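Local coordinates for protein succinate dehydrogenase subunit A (Mycolicibacterium smegmatis MC2 51, PDB 6LUM) that probably oxidises succinate to fumarate as the FAD-binding flavoprotein subunit of a trimeric membrane-anchored succinate dehydrogenase, feeding electrons into the electron transfer chain, at residues R116-H120 against R395-N399; V58-N62 against P128-A132. Residue numbers count along the deposited sequence, not the author numbering.

Overall arrangement
Both contacts join loops of the FAD-binding flavoprotein domain, and they share one of them: the connection from strand 114-115 to strand 132-133 supplies 116-120 to interaction 1 and 128-132 to interaction 2. Their centres lie about 12 Å apart, and they touch where His120 packs on Val129 and Arg131 and where Arg116 meets Pro128 and Arg130. Interaction 1 is the inner one, about 17 Å from the centre of the chain and beside the flavin; it is made of ring and methyl contacts with one weak hydrogen bond. Interaction 2, about 27 Å out, has more exposed residues and adds two Glu/Asp-Arg pairs, one long and one without a directed N-H, to the packing of Val129. Neither contact is touched by another subunit.

Interaction 1 of 2, residues R116-H120 against R395-N399; sequences RFGGH and RLGTN. With FAD (flavin-adenine dinucleotide), chain Y.
At the flavin end of the FAD pocket, the loop 116-120 lies against the type II beta turn Leu396-Asn399, which leads into helix 399-421. The turn is closed by Asn399 N to Leu396 O at 3.2 Å, with Thr398 at positive phi (68°). The nearest CA pair is Gly119-Leu396, 7.3 Å. Phe117 (chi1 t) points toward the turn: Thr398 CG2 sits over its ring face in a CH-pi contact, 3.7 Å from the centroid, and Phe117 CE2 is 3.7 Å from Gly397 CA, where a side chain would clash. His120 (chi1 m) places CE1 3.5 Å from Leu396 CD2 and gives a weak NE2 to Thr398 OG1 hydrogen bond of 3.4 Å. On the flavin side, Arg395 NH2 is 3.0 Å from FAD C2 and Thr398 CA 3.5 Å from FAD O2; Arg395 also hydrogen-bonds Gln241. Thr398 therefore joins both surroundings, its side chain meeting Phe117 and His120 while its backbone borders the pyrimidine end of the isoalloxazine.

Interaction 2 of 2, residues V58-N62 against P128-A132; sequences VEEDN and PVRRA
Two loops of the FAD-binding domain cross here, the one leading into helix 63-73 and the one ending at strand 132-133, where Arg131 and Ala132 face Arg115 in a classic beta bulge. Their end-to-end directions are 88° apart, and the nearest CA pair is Glu59-Val129 at 7.0 Å. Residues 59-61 are extended, so the side chains of Glu59 and Asp61 point toward 128-132 while that of Glu60 points away. In the other loop, Arg130 takes positive phi and psi (59°/67°).

Apolar contact centres on Val129 (chi1 p), whose CG2 lies 3.6 Å from Asp61 CB; Val58 CG2 is 4.2 Å from Arg130 CD.

Charge pairing involves both arginines. Glu59 OE1 and Arg130 NH1 form a long salt bridge of 3.8 Å, and Arg116, a like charge, also lies close to Arg130. Glu59 OE2 approaches Val129 O at 3.1 Å, but both are acceptors. The Arg131 side chain (chi1 m) also touches Trp65 and His66 of helix 63-73. Asp61 (chi1 p) meets it in the tighter salt bridge, OD2 to NE at 3.1 Å, with the oxygen well out of the guanidinium plane and no N-H directed at it.

Interaction 1 of 2, residues R116-H120 against R395-N399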
# COMPACT_ATOMS: atom_id res chain seq x y z
N ARG D 116 -35.80 25.37 -13.33
CA ARG D 116 -36.84 26.02 -12.56
C ARG D 116 -37.79 25.00 -11.96
O ARG D 116 -37.97 23.90 -12.49
CB ARG D 116 -37.63 27.00 -13.43
CG ARG D 116 -38.39 26.35 -14.56
CD ARG D 116 -39.19 27.36 -15.34
NE ARG D 116 -38.50 28.64 -15.42
CZ ARG D 116 -38.94 29.69 -16.12
NH1 ARG D 116 -40.08 29.60 -16.79
NH2 ARG D 116 -38.25 30.82 -16.14
N PHE D 117 -38.41 25.37 -10.84
CA PHE D 117 -39.21 24.41 -10.09
C PHE D 117 -40.21 25.15 -9.23
O PHE D 117 -39.87 26.13 -8.57
CB PHE D 117 -38.32 23.52 -9.22
CG PHE D 117 -39.06 22.44 -8.52
CD1 PHE D 117 -39.23 21.20 -9.11
CD2 PHE D 117 -39.61 22.65 -7.27
CE1 PHE D 117 -39.92 20.21 -8.47
CE2 PHE D 117 -40.30 21.66 -6.63
CZ PHE D 117 -40.46 20.43 -7.23
N GLY D 118 -41.45 24.66 -9.25
CA GLY D 118 -42.48 25.02 -8.29
C GLY D 118 -42.57 26.47 -7.88
O GLY D 118 -42.55 27.37 -8.73
N GLY D 119 -42.68 26.71 -6.58
CA GLY D 119 -42.86 28.06 -6.07
C GLY D 119 -41.57 28.75 -5.69
O GLY D 119 -41.49 29.34 -4.61
N HIS D 120 -40.56 28.70 -6.55
CA HIS D 120 -39.35 29.48 -6.36
C HIS D 120 -39.48 30.77 -7.15
O HIS D 120 -39.84 30.75 -8.33
CB HIS D 120 -38.12 28.70 -6.81
CG HIS D 120 -37.74 27.59 -5.88
ND1 HIS D 120 -37.39 27.81 -4.57
CD2 HIS D 120 -37.64 26.26 -6.07
CE1 HIS D 120 -37.09 26.66 -3.99
NE2 HIS D 120 -37.24 25.70 -4.88
N ARG D 395 -44.33 22.28 3.19
CA ARG D 395 -43.00 22.02 2.68
C ARG D 395 -42.91 22.53 1.25
O ARG D 395 -43.76 22.22 0.41
CB ARG D 395 -42.68 20.54 2.73
CG ARG D 395 -41.42 20.18 2.03
CD ARG D 395 -41.33 18.70 1.88
NE ARG D 395 -40.46 18.32 0.79
CZ ARG D 395 -40.89 17.92 -0.40
NH1 ARG D 395 -42.19 17.84 -0.64
NH2 ARG D 395 -40.03 17.59 -1.34
N LEU D 396 -41.88 23.31 0.98
CA LEU D 396 -41.59 23.76 -0.37
C LEU D 396 -40.73 22.71 -1.05
O LEU D 396 -39.72 22.27 -0.49
CB LEU D 396 -40.86 25.10 -0.33
CG LEU D 396 -40.74 25.85 -1.65
CD1 LEU D 396 -42.04 26.56 -1.96
CD2 LEU D 396 -39.59 26.82 -1.58
N GLY D 397 -41.14 22.29 -2.24
CA GLY D 397 -40.44 21.24 -2.94
C GLY D 397 -38.94 21.45 -3.01
O GLY D 397 -38.47 22.59 -3.03
N THR D 398 -38.19 20.36 -3.04
CA THR D 398 -36.73 20.34 -3.14
C THR D 398 -36.03 20.89 -1.91
O THR D 398 -34.81 21.05 -1.93
CB THR D 398 -36.24 21.09 -4.37
OG1 THR D 398 -36.52 22.48 -4.21
CG2 THR D 398 -36.94 20.59 -5.61
N ASN D 399 -36.76 21.19 -0.84
CA ASN D 399 -36.12 21.60 0.40
C ASN D 399 -35.85 20.44 1.34
O ASN D 399 -35.15 20.62 2.34
CB ASN D 399 -36.97 22.64 1.12
CG ASN D 399 -36.76 24.03 0.59
OD1 ASN D 399 -37.70 24.81 0.44
ND2 ASN D 399 -35.52 24.36 0.30
PA FAD Y . -35.51 7.97 4.81
O1A FAD Y . -34.63 8.09 3.58
O2A FAD Y . -36.99 8.27 4.71
O5B FAD Y . -35.34 6.49 5.40
C5B FAD Y . -35.17 6.28 6.81
C4B FAD Y . -34.01 5.32 7.04
O4B FAD Y . -33.88 5.04 8.44
C3B FAD Y . -34.24 3.99 6.33
O3B FAD Y . -33.26 3.82 5.30
C2B FAD Y . -34.17 2.92 7.40
O2B FAD Y . -33.14 1.95 7.15
C1B FAD Y . -33.89 3.64 8.71
N9A FAD Y . -34.95 3.32 9.70
C8A FAD Y . -36.21 3.79 9.68
N7A FAD Y . -36.93 3.31 10.72
C5A FAD Y . -36.12 2.51 11.44
C6A FAD Y . -36.24 1.68 12.66
N6A FAD Y . -37.40 1.61 13.35
N1A FAD Y . -35.15 0.99 13.06
C2A FAD Y . -33.99 1.05 12.39
N3A FAD Y . -33.81 1.78 11.27
C4A FAD Y . -34.82 2.52 10.75
N1 FAD Y . -38.00 15.38 -1.19
C2 FAD Y . -37.43 16.31 -2.01
O2 FAD Y . -36.78 17.25 -1.49
N3 FAD Y . -37.53 16.26 -3.35
C4 FAD Y . -38.21 15.29 -3.97
O4 FAD Y . -38.29 15.27 -5.22
C4X FAD Y . -38.86 14.24 -3.16
N5 FAD Y . -39.56 13.23 -3.71
C5X FAD Y . -40.15 12.28 -2.94
C6 FAD Y . -40.86 11.25 -3.53
C7 FAD Y . -41.46 10.27 -2.75
C7M FAD Y . -42.24 9.16 -3.39
C8 FAD Y . -41.34 10.33 -1.27
C8M FAD Y . -42.00 9.28 -0.42
C9 FAD Y . -40.63 11.36 -0.67
C9A FAD Y . -40.03 12.34 -1.45
N10 FAD Y . -39.30 13.39 -0.85
C10 FAD Y . -38.71 14.35 -1.69
C1' FAD Y . -39.17 13.47 0.60
C2' FAD Y . -37.70 13.30 0.99
O2' FAD Y . -37.13 12.22 0.24
C3' FAD Y . -37.56 13.02 2.48
O3' FAD Y . -37.63 14.25 3.21
C4' FAD Y . -36.24 12.32 2.78
O4' FAD Y . -36.02 11.28 1.82
C5' FAD Y . -36.24 11.72 4.18
O5' FAD Y . -35.23 10.71 4.27
P FAD Y . -34.49 10.43 5.67
O1P FAD Y . -33.00 10.48 5.43
O2P FAD Y . -35.11 11.30 6.73
O3P FAD Y . -34.89 8.89 5.97

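Interaction 2 of 2, residues V58-N62 against P128-A132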
# COMPACT_ATOMS: atom_id res chain seq x y z
N VAL D 58 -26.68 29.54 -13.94
CA VAL D 58 -27.34 29.93 -15.18
C VAL D 58 -28.07 31.26 -15.05
O VAL D 58 -28.39 31.88 -16.08
CB VAL D 58 -28.33 28.84 -15.65
CG1 VAL D 58 -27.64 27.49 -15.68
CG2 VAL D 58 -29.55 28.80 -14.76
N GLU D 59 -28.34 31.72 -13.84
CA GLU D 59 -29.03 32.98 -13.59
C GLU D 59 -28.35 33.62 -12.39
O GLU D 59 -27.24 33.24 -12.00
CB GLU D 59 -30.53 32.76 -13.37
CG GLU D 59 -31.27 32.22 -14.58
CD GLU D 59 -32.72 32.64 -14.60
OE1 GLU D 59 -33.32 32.67 -15.69
OE2 GLU D 59 -33.26 32.94 -13.52
N GLU D 60 -29.00 34.61 -11.80
CA GLU D 60 -28.48 35.27 -10.61
C GLU D 60 -29.47 35.16 -9.47
O GLU D 60 -30.65 35.50 -9.63
CB GLU D 60 -28.16 36.74 -10.87
CG GLU D 60 -27.31 37.36 -9.79
CD GLU D 60 -26.10 36.51 -9.44
OE1 GLU D 60 -25.38 36.08 -10.36
OE2 GLU D 60 -25.88 36.25 -8.24
N ASP D 61 -29.00 34.67 -8.33
CA ASP D 61 -29.79 34.71 -7.11
C ASP D 61 -28.87 34.63 -5.90
O ASP D 61 -27.81 34.00 -5.95
CB ASP D 61 -30.84 33.60 -7.05
CG ASP D 61 -30.25 32.22 -7.21
OD1 ASP D 61 -29.05 32.12 -7.53
OD2 ASP D 61 -30.98 31.24 -7.00
N ASN D 62 -29.28 35.31 -4.84
CA ASN D 62 -28.63 35.20 -3.54
C ASN D 62 -29.52 34.38 -2.63
O ASN D 62 -30.70 34.16 -2.91
CB ASN D 62 -28.38 36.59 -2.93
CG ASN D 62 -29.63 37.44 -2.91
OD1 ASN D 62 -30.67 37.05 -3.43
ND2 ASN D 62 -29.52 38.62 -2.31
N PRO D 128 -39.79 33.13 -11.99
CA PRO D 128 -38.95 31.96 -11.73
C PRO D 128 -37.48 32.34 -11.67
O PRO D 128 -37.05 33.38 -12.16
CB PRO D 128 -39.24 31.05 -12.92
CG PRO D 128 -40.64 31.39 -13.29
CD PRO D 128 -40.79 32.86 -13.03
N VAL D 129 -36.69 31.47 -11.04
CA VAL D 129 -35.30 31.81 -10.73
C VAL D 129 -34.35 30.69 -11.11
O VAL D 129 -33.13 30.90 -11.17
CB VAL D 129 -35.17 32.19 -9.25
CG1 VAL D 129 -35.51 31.02 -8.38
CG2 VAL D 129 -33.78 32.71 -8.93
N ARG D 130 -34.88 29.50 -11.39
CA ARG D 130 -34.07 28.35 -11.82
C ARG D 130 -33.01 28.00 -10.77
O ARG D 130 -31.81 28.16 -10.97
CB ARG D 130 -33.41 28.61 -13.18
CG ARG D 130 -34.35 28.44 -14.35
CD ARG D 130 -33.59 28.44 -15.66
NE ARG D 130 -34.42 27.92 -16.75
CZ ARG D 130 -35.36 28.63 -17.37
NH1 ARG D 130 -35.59 29.88 -17.02
NH2 ARG D 130 -36.07 28.07 -18.34
N ARG D 131 -33.51 27.53 -9.63
CA ARG D 131 -32.63 27.15 -8.52
C ARG D 131 -32.23 25.68 -8.55
O ARG D 131 -31.07 25.36 -8.24
CB ARG D 131 -33.31 27.44 -7.19
CG ARG D 131 -33.16 28.84 -6.73
CD ARG D 131 -33.19 28.93 -5.23
NE ARG D 131 -33.05 30.31 -4.82
CZ ARG D 131 -34.06 31.17 -4.78
NH1 ARG D 131 -35.27 30.78 -5.13
NH2 ARG D 131 -33.84 32.42 -4.40
N ALA D 132 -33.15 24.79 -8.91
CA ALA D 132 -33.02 23.38 -8.54
C ALA D 132 -31.94 22.69 -9.35
O ALA D 132 -32.02 22.62 -10.58
CB ALA D 132 -34.36 22.68 -8.74